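Local structure of endoglycosidase (Bacteroides thetaiotaomicron, 6Q64) at residues E336-Y339 with P344-W347; Y253-E258 with L314-L319. The protein probably hydrolyses O-glycosidic bonds in complex N-glycans, as an endoglycosidase of glycoside hydrolase family 18 with a TIM-barrel fold. The protein carries 1 engineered substitution. All coordinates share one frame; numbering follows the deposited sequence.

Interaction 1 (E336-Y339 with P344-W347)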
ATOM      1  N   GLU A 336       3.318   0.790 -12.488  1.00 87.27           N
ATOM      2  CA  GLU A 336       2.907   0.820 -13.887  1.00 87.25           C
ATOM      3  C   GLU A 336       4.091   0.928 -14.862  1.00 84.58           C
ATOM      4  O   GLU A 336       3.888   0.589 -16.022  1.00 85.81           O
ATOM      5  CB  GLU A 336       1.902   1.948 -14.142  1.00 87.02           C
ATOM      6  CG  GLU A 336       2.490   3.343 -14.072  1.00 93.08           C
ATOM      7  CD  GLU A 336       2.465   4.021 -12.707  1.00 97.32           C
ATOM      8  OE1 GLU A 336       2.607   5.289 -12.657  1.00 98.80           O
ATOM      9  OE2 GLU A 336       2.313   3.290 -11.695  1.00 90.62           O
ATOM     10  N   TYR A 337       5.290   1.315 -14.424  1.00 84.54           N
ATOM     11  CA  TYR A 337       6.507   1.378 -15.283  1.00 85.13           C
ATOM     12  C   TYR A 337       6.982  -0.036 -15.654  1.00 80.92           C
ATOM     13  O   TYR A 337       7.944  -0.133 -16.426  1.00 87.73           O
ATOM     14  CB  TYR A 337       7.632   2.160 -14.598  1.00 86.75           C
ATOM     15  CG  TYR A 337       7.439   3.659 -14.574  1.00 91.93           C
ATOM     16  CD1 TYR A 337       6.254   4.214 -14.122  1.00 94.09           C
ATOM     17  CD2 TYR A 337       8.436   4.530 -14.997  1.00 98.52           C
ATOM     18  CE1 TYR A 337       6.067   5.583 -14.055  1.00 96.94           C
ATOM     19  CE2 TYR A 337       8.262   5.905 -14.959  1.00101.84           C
ATOM     20  CZ  TYR A 337       7.073   6.429 -14.475  1.00102.89           C
ATOM     21  OH  TYR A 337       6.853   7.771 -14.403  1.00110.38           O
ATOM     22  N   ASP A 338       6.336  -1.072 -15.111  1.00 75.41           N
ATOM     23  CA  ASP A 338       6.623  -2.514 -15.346  1.00 76.91           C
ATOM     24  C   ASP A 338       5.790  -2.988 -16.546  1.00 77.43           C
ATOM     25  O   ASP A 338       6.068  -4.095 -17.093  1.00 72.12           O
ATOM     26  CB  ASP A 338       6.244  -3.317 -14.093  1.00 74.52           C
ATOM     27  CG  ASP A 338       6.779  -4.734 -13.943  1.00 69.81           C
ATOM     28  OD1 ASP A 338       7.669  -5.166 -14.744  1.00 69.47           O
ATOM     29  OD2 ASP A 338       6.315  -5.385 -12.986  1.00 69.84           O
ATOM     30  N   TYR A 339       4.758  -2.216 -16.881  1.00 77.97           N
ATOM     31  CA  TYR A 339       3.851  -2.494 -18.016  1.00 79.34           C
ATOM     32  C   TYR A 339       4.635  -2.510 -19.328  1.00 78.32           C
ATOM     33  O   TYR A 339       4.524  -3.465 -20.077  1.00 78.72           O
ATOM     34  CB  TYR A 339       2.668  -1.529 -18.031  1.00 80.87           C
ATOM     35  CG  TYR A 339       1.644  -1.938 -19.043  1.00 84.26           C
ATOM     36  CD1 TYR A 339       1.759  -1.531 -20.372  1.00 90.66           C
ATOM     37  CD2 TYR A 339       0.613  -2.800 -18.699  1.00 82.36           C
ATOM     38  CE1 TYR A 339       0.841  -1.937 -21.329  1.00 89.56           C
ATOM     39  CE2 TYR A 339      -0.313  -3.216 -19.647  1.00 88.92           C
ATOM     40  CZ  TYR A 339      -0.196  -2.783 -20.964  1.00 91.44           C
ATOM     41  OH  TYR A 339      -1.102  -3.200 -21.891  1.00 94.26           O
ATOM     42  N   PRO A 344       4.321  -7.572 -20.081  1.00 77.03           N
ATOM     43  CA  PRO A 344       3.886  -6.480 -19.215  1.00 77.13           C
ATOM     44  C   PRO A 344       3.694  -6.987 -17.782  1.00 74.60           C
ATOM     45  O   PRO A 344       3.127  -8.081 -17.643  1.00 73.32           O
ATOM     46  CB  PRO A 344       2.562  -5.982 -19.817  1.00 75.22           C
ATOM     47  CG  PRO A 344       2.082  -7.111 -20.701  1.00 74.61           C
ATOM     48  CD  PRO A 344       3.324  -7.870 -21.119  1.00 78.80           C
ATOM     49  N   TYR A 345       4.137  -6.170 -16.806  1.00 75.10           N
ATOM     50  CA  TYR A 345       4.211  -6.450 -15.339  1.00 77.75           C
ATOM     51  C   TYR A 345       5.124  -7.669 -15.079  1.00 72.72           C
ATOM     52  O   TYR A 345       4.884  -8.504 -14.171  1.00 66.75           O
ATOM     53  CB  TYR A 345       2.815  -6.572 -14.722  1.00 78.97           C
ATOM     54  CG  TYR A 345       2.180  -5.250 -14.387  1.00 83.12           C
ATOM     55  CD1 TYR A 345       2.572  -4.527 -13.278  1.00 91.06           C
ATOM     56  CD2 TYR A 345       1.204  -4.698 -15.193  1.00 91.92           C
ATOM     57  CE1 TYR A 345       2.008  -3.296 -12.977  1.00 93.56           C
ATOM     58  CE2 TYR A 345       0.618  -3.478 -14.908  1.00 93.23           C
ATOM     59  CZ  TYR A 345       1.026  -2.775 -13.794  1.00 95.57           C
ATOM     60  OH  TYR A 345       0.459  -1.576 -13.499  1.00109.76           O
ATOM     61  N   LYS A 346       6.203  -7.731 -15.852  1.00 72.17           N
ATOM     62  CA  LYS A 346       7.143  -8.872 -15.874  1.00 73.99           C
ATOM     63  C   LYS A 346       7.525  -9.193 -14.431  1.00 75.56           C
ATOM     64  O   LYS A 346       7.353 -10.352 -14.001  1.00 73.54           O
ATOM     65  CB  LYS A 346       8.382  -8.504 -16.701  1.00 72.58           C
ATOM     66  CG  LYS A 346       9.429  -9.598 -16.836  1.00 70.86           C
ATOM     67  CD  LYS A 346      10.671  -9.098 -17.490  1.00 72.39           C
ATOM     68  CE  LYS A 346      11.753 -10.148 -17.655  1.00 76.11           C
ATOM     69  NZ  LYS A 346      13.042  -9.512 -18.065  1.00 79.68           N
ATOM     70  N   TRP A 347       8.047  -8.181 -13.743  1.00 74.75           N
ATOM     71  CA  TRP A 347       8.814  -8.356 -12.490  1.00 73.68           C
ATOM     72  C   TRP A 347       7.841  -8.632 -11.354  1.00 73.68           C
ATOM     73  O   TRP A 347       7.973  -9.658 -10.676  1.00 69.45           O
ATOM     74  CB  TRP A 347       9.670  -7.124 -12.242  1.00 72.65           C
ATOM     75  CG  TRP A 347      10.760  -7.025 -13.258  1.00 74.15           C
ATOM     76  CD1 TRP A 347      10.981  -6.008 -14.132  1.00 76.88           C
ATOM     77  CD2 TRP A 347      11.778  -7.998 -13.520  1.00 76.12           C
ATOM     78  NE1 TRP A 347      12.094  -6.255 -14.889  1.00 75.45           N
ATOM     79  CE2 TRP A 347      12.592  -7.478 -14.550  1.00 75.05           C
ATOM     80  CE3 TRP A 347      12.110  -9.234 -12.953  1.00 79.83           C
ATOM     81  CZ2 TRP A 347      13.692  -8.169 -15.048  1.00 77.35           C
ATOM     82  CZ3 TRP A 347      13.192  -9.925 -13.449  1.00 83.13           C
ATOM     83  CH2 TRP A 347      13.955  -9.405 -14.503  1.00 81.23           C
TER
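The start of helix 346-358, the last helix of this family 18 TIM barrel, is gripped by D338, where a 3-10 segment ends, with Y345 at the N-cap position. D338 accepts hydrogen bonds through both its backbone carbonyl and its carboxylate. The carbonyl O of D338 accepts Y345 N at 2.8 Å, the donor standing well above the carbonyl plane. The carboxylate, swung anti to its own backbone N (chi1 -164°), reaches the first helical turn: OD1 takes W347 N at 3.2 Å through its syn lone pair in an almost straight bond (177°). OD2 receives L348 N, and N341 ND2 binds OD1 from the intervening loop. Beside these polar bonds the aromatic rings pack. P344 CB lies over one face of the Y339 ring, offset toward its rim, as a CH-pi contact 4.1 Å from the centroid. Y345 CE2 meets the same ring at its edge, 3.9 Å from Y339 CD2. At its far end the Y345 hydroxyl oxygen, OH, rests against the backbone of E336, 3.4 Å from CA. Without the carboxylate, as with an alanine here, the W347 and L348 amides would probably lose this acceptor and N341 its partner. Because a carboxylate here meets the amide end of a helix, its negative charge is probably stabilised by the helix dipole.

Interaction 2 (Y253-E258 with L314-L319)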
ATOM      1  N   TYR A 253       7.633  -0.725   3.859  1.00 60.23           N
ATOM      2  CA  TYR A 253       8.978  -0.123   3.836  1.00 66.40           C
ATOM      3  C   TYR A 253       9.408   0.069   2.383  1.00 68.52           C
ATOM      4  O   TYR A 253       9.154  -0.773   1.527  1.00 67.45           O
ATOM      5  CB  TYR A 253       9.987  -0.956   4.633  1.00 68.66           C
ATOM      6  CG  TYR A 253       9.656  -1.212   6.088  1.00 68.38           C
ATOM      7  CD1 TYR A 253       8.752  -2.183   6.450  1.00 69.88           C
ATOM      8  CD2 TYR A 253      10.291  -0.539   7.108  1.00 67.60           C
ATOM      9  CE1 TYR A 253       8.477  -2.452   7.778  1.00 75.65           C
ATOM     10  CE2 TYR A 253      10.007  -0.778   8.438  1.00 69.41           C
ATOM     11  CZ  TYR A 253       9.107  -1.750   8.782  1.00 72.29           C
ATOM     12  OH  TYR A 253       8.844  -2.070  10.083  1.00 77.07           O
ATOM     13  N   GLN A 254      10.043   1.210   2.160  1.00 71.27           N
ATOM     14  CA  GLN A 254      10.814   1.555   0.965  1.00 69.62           C
ATOM     15  C   GLN A 254      12.183   0.898   1.079  1.00 68.79           C
ATOM     16  O   GLN A 254      13.111   1.594   1.426  1.00 77.81           O
ATOM     17  CB  GLN A 254      10.942   3.073   0.887  1.00 72.59           C
ATOM     18  CG  GLN A 254       9.705   3.761   0.357  1.00 77.00           C
ATOM     19  CD  GLN A 254       8.729   4.205   1.412  1.00 80.11           C
ATOM     20  OE1 GLN A 254       8.868   5.268   2.010  1.00 93.74           O
ATOM     21  NE2 GLN A 254       7.675   3.435   1.575  1.00 80.35           N
ATOM     22  N   ALA A 255      12.319  -0.367   0.692  1.00 69.20           N
ATOM     23  CA  ALA A 255      13.624  -1.080   0.639  1.00 71.75           C
ATOM     24  C   ALA A 255      14.301  -0.867  -0.720  1.00 72.61           C
ATOM     25  O   ALA A 255      14.803  -1.851  -1.310  1.00 72.77           O
ATOM     26  CB  ALA A 255      13.431  -2.558   0.909  1.00 70.74           C
ATOM     27  N   TYR A 256      14.354   0.374  -1.188  1.00 73.30           N
ATOM     28  CA  TYR A 256      14.816   0.696  -2.563  1.00 74.33           C
ATOM     29  C   TYR A 256      16.318   0.352  -2.720  1.00 77.25           C
ATOM     30  O   TYR A 256      16.657  -0.448  -3.630  1.00 80.34           O
ATOM     31  CB  TYR A 256      14.517   2.161  -2.901  1.00 72.16           C
ATOM     32  CG  TYR A 256      13.084   2.655  -2.798  1.00 67.69           C
ATOM     33  CD1 TYR A 256      11.971   1.832  -2.889  1.00 63.15           C
ATOM     34  CD2 TYR A 256      12.857   4.017  -2.690  1.00 68.85           C
ATOM     35  CE1 TYR A 256      10.680   2.356  -2.853  1.00 64.93           C
ATOM     36  CE2 TYR A 256      11.579   4.555  -2.645  1.00 69.39           C
ATOM     37  CZ  TYR A 256      10.477   3.728  -2.744  1.00 69.85           C
ATOM     38  OH  TYR A 256       9.240   4.332  -2.669  1.00 74.69           O
ATOM     39  N   TRP A 257      17.209   0.899  -1.876  1.00 80.13           N
ATOM     40  CA  TRP A 257      18.678   0.888  -2.146  1.00 81.44           C
ATOM     41  C   TRP A 257      19.423  -0.134  -1.278  1.00 78.50           C
ATOM     42  O   TRP A 257      20.666  -0.136  -1.304  1.00 86.53           O
ATOM     43  CB  TRP A 257      19.272   2.293  -1.991  1.00 87.82           C
ATOM     44  CG  TRP A 257      18.339   3.342  -2.499  1.00 90.27           C
ATOM     45  CD1 TRP A 257      17.756   4.366  -1.809  1.00 91.54           C
ATOM     46  CD2 TRP A 257      17.807   3.397  -3.827  1.00 95.01           C
ATOM     47  NE1 TRP A 257      16.903   5.067  -2.617  1.00 93.71           N
ATOM     48  CE2 TRP A 257      16.926   4.504  -3.870  1.00 98.33           C
ATOM     49  CE3 TRP A 257      18.012   2.628  -4.979  1.00 90.28           C
ATOM     50  CZ2 TRP A 257      16.264   4.870  -5.039  1.00 93.31           C
ATOM     51  CZ3 TRP A 257      17.327   2.970  -6.117  1.00 91.16           C
ATOM     52  CH2 TRP A 257      16.480   4.082  -6.145  1.00 92.66           C
ATOM     53  N   GLU A 258      18.710  -1.017  -0.597  1.00 71.87           N
ATOM     54  CA  GLU A 258      19.326  -2.124   0.154  1.00 69.79           C
ATOM     55  C   GLU A 258      19.997  -3.092  -0.811  1.00 65.51           C
ATOM     56  O   GLU A 258      19.328  -3.574  -1.672  1.00 69.49           O
ATOM     57  CB  GLU A 258      18.264  -2.823   1.000  1.00 73.58           C
ATOM     58  CG  GLU A 258      18.048  -2.174   2.359  1.00 72.49           C
ATOM     59  CD  GLU A 258      17.285  -0.863   2.376  1.00 76.28           C
ATOM     60  OE1 GLU A 258      17.414  -0.156   3.378  1.00 80.41           O
ATOM     61  OE2 GLU A 258      16.553  -0.554   1.402  1.00 85.16           O
ATOM     62  N   LEU A 314      13.024 -10.524  -6.320  1.00 68.20           N
ATOM     63  CA  LEU A 314      12.668 -11.958  -6.197  1.00 70.22           C
ATOM     64  C   LEU A 314      13.079 -12.413  -4.809  1.00 75.84           C
ATOM     65  O   LEU A 314      12.369 -13.273  -4.252  1.00 78.02           O
ATOM     66  CB  LEU A 314      13.352 -12.782  -7.292  1.00 72.40           C
ATOM     67  CG  LEU A 314      13.006 -12.389  -8.727  1.00 70.58           C
ATOM     68  CD1 LEU A 314      13.801 -13.221  -9.707  1.00 74.91           C
ATOM     69  CD2 LEU A 314      11.526 -12.545  -8.982  1.00 70.10           C
ATOM     70  N   ASP A 315      14.197 -11.866  -4.307  1.00 71.69           N
ATOM     71  CA  ASP A 315      14.653 -12.111  -2.927  1.00 66.78           C
ATOM     72  C   ASP A 315      13.539 -11.655  -1.999  1.00 64.49           C
ATOM     73  O   ASP A 315      13.141 -12.434  -1.105  1.00 66.48           O
ATOM     74  CB  ASP A 315      15.951 -11.378  -2.607  1.00 71.41           C
ATOM     75  CG  ASP A 315      16.552 -11.803  -1.278  1.00 72.50           C
ATOM     76  OD1 ASP A 315      16.642 -13.048  -1.031  1.00 66.32           O
ATOM     77  OD2 ASP A 315      16.882 -10.882  -0.491  1.00 70.41           O
ATOM     78  N   TYR A 316      13.029 -10.449  -2.238  1.00 61.05           N
ATOM     79  CA  TYR A 316      11.979  -9.856  -1.377  1.00 59.56           C
ATOM     80  C   TYR A 316      10.789 -10.823  -1.318  1.00 61.91           C
ATOM     81  O   TYR A 316      10.307 -11.231  -0.265  1.00 60.94           O
ATOM     82  CB  TYR A 316      11.610  -8.456  -1.858  1.00 55.45           C
ATOM     83  CG  TYR A 316      12.653  -7.397  -1.627  1.00 56.22           C
ATOM     84  CD1 TYR A 316      13.991  -7.699  -1.401  1.00 64.04           C
ATOM     85  CD2 TYR A 316      12.308  -6.059  -1.632  1.00 56.90           C
ATOM     86  CE1 TYR A 316      14.955  -6.707  -1.194  1.00 64.06           C
ATOM     87  CE2 TYR A 316      13.256  -5.051  -1.465  1.00 58.45           C
ATOM     88  CZ  TYR A 316      14.586  -5.375  -1.266  1.00 62.32           C
ATOM     89  OH  TYR A 316      15.508  -4.388  -1.097  1.00 69.25           O
ATOM     90  N   ALA A 317      10.310 -11.241  -2.468  1.00 68.99           N
ATOM     91  CA  ALA A 317       9.063 -12.030  -2.534  1.00 68.62           C
ATOM     92  C   ALA A 317       9.252 -13.350  -1.794  1.00 61.55           C
ATOM     93  O   ALA A 317       8.229 -13.886  -1.381  1.00 63.51           O
ATOM     94  CB  ALA A 317       8.670 -12.264  -3.976  1.00 72.29           C
ATOM     95  N   THR A 318      10.477 -13.873  -1.714  1.00 55.12           N
ATOM     96  CA  THR A 318      10.732 -15.233  -1.183  1.00 60.77           C
ATOM     97  C   THR A 318      11.411 -15.154   0.200  1.00 61.03           C
ATOM     98  O   THR A 318      11.959 -16.207   0.616  1.00 56.06           O
ATOM     99  CB  THR A 318      11.625 -16.053  -2.115  1.00 59.38           C
ATOM    100  OG1 THR A 318      12.846 -15.337  -2.201  1.00 62.38           O
ATOM    101  CG2 THR A 318      11.048 -16.247  -3.496  1.00 66.44           C
ATOM    102  N   LEU A 319      11.362 -13.982   0.854  1.00 56.88           N
ATOM    103  CA  LEU A 319      12.171 -13.634   2.053  1.00 59.67           C
ATOM    104  C   LEU A 319      11.643 -14.405   3.252  1.00 62.44           C
ATOM    105  O   LEU A 319      10.535 -14.063   3.710  1.00 64.27           O
ATOM    106  CB  LEU A 319      12.051 -12.145   2.326  1.00 59.68           C
ATOM    107  CG  LEU A 319      12.969 -11.617   3.411  1.00 62.88           C
ATOM    108  CD1 LEU A 319      14.405 -11.684   2.975  1.00 65.98           C
ATOM    109  CD2 LEU A 319      12.637 -10.182   3.748  1.00 65.77           C
TER
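A255, just past the end of strand 251-254, is the centre of an inverse gamma turn, and its CA lies 9.2 Å from the CA of Y316 on helix 311-317, the closest CA-CA approach of the two segments. One long side chain bridges this gap. The Y316 ring leaves the helix with CG anti to the carbonyl carbon (chi1 -71°), which directs the phenol across to the turn. Its hydroxyl, Y316 OH, donates to A255 O over a short 2.6 Å. The bond lies in the carbonyl plane with a C=O...OH angle of 145°, and A255 O also lies in the plane of the Y316 ring, at its edge. Thus the hydroxyl proton can point to the acceptor without being twisted out of the ring plane. The methyl of A255 packs tightly beside the same end of the ring, with CB 3.4 Å from Y316 CE2. A looser contact comes from E258, whose CB sits 3.8 Å from Y316 OH. The E258 carboxylate, beyond a bend at chi2, forms a salt bridge with K267, a lysine that also binds Q254 O, one residue before A255. A second polar link runs from Y256 O to Q312 of helix 311-317. Y316 is flanked by I282 of strand 280-285 and V264 of helix 261-268, so the contact ties the exit of strand 251-254 to helix 311-317, which lies further along the chain beyond the adjacent strand 280-285, with helix 261-268 packed alongside.

How the interactions relate
From the N terminus, interaction 2 comes first: it opens where strand 251-254 ends and closes on helix 311-317 a loop with 55 residues between its segments, having spanned helix 261-268 and strand 280-285. The chain then runs through strand 329-333 before interaction 1 closes a loop of only four residues at the entrance to helix 346-358. The two contacts are in series, neither nested nor crossing. Their centres lie about 17 Å apart. The nearest atoms of interactions 1 and 2 are about 5 Å apart, without touching. Here one tie is long-range, between the end of strand 251-254 and helix 311-317, and the other local, between the final strand's loop and the final helix.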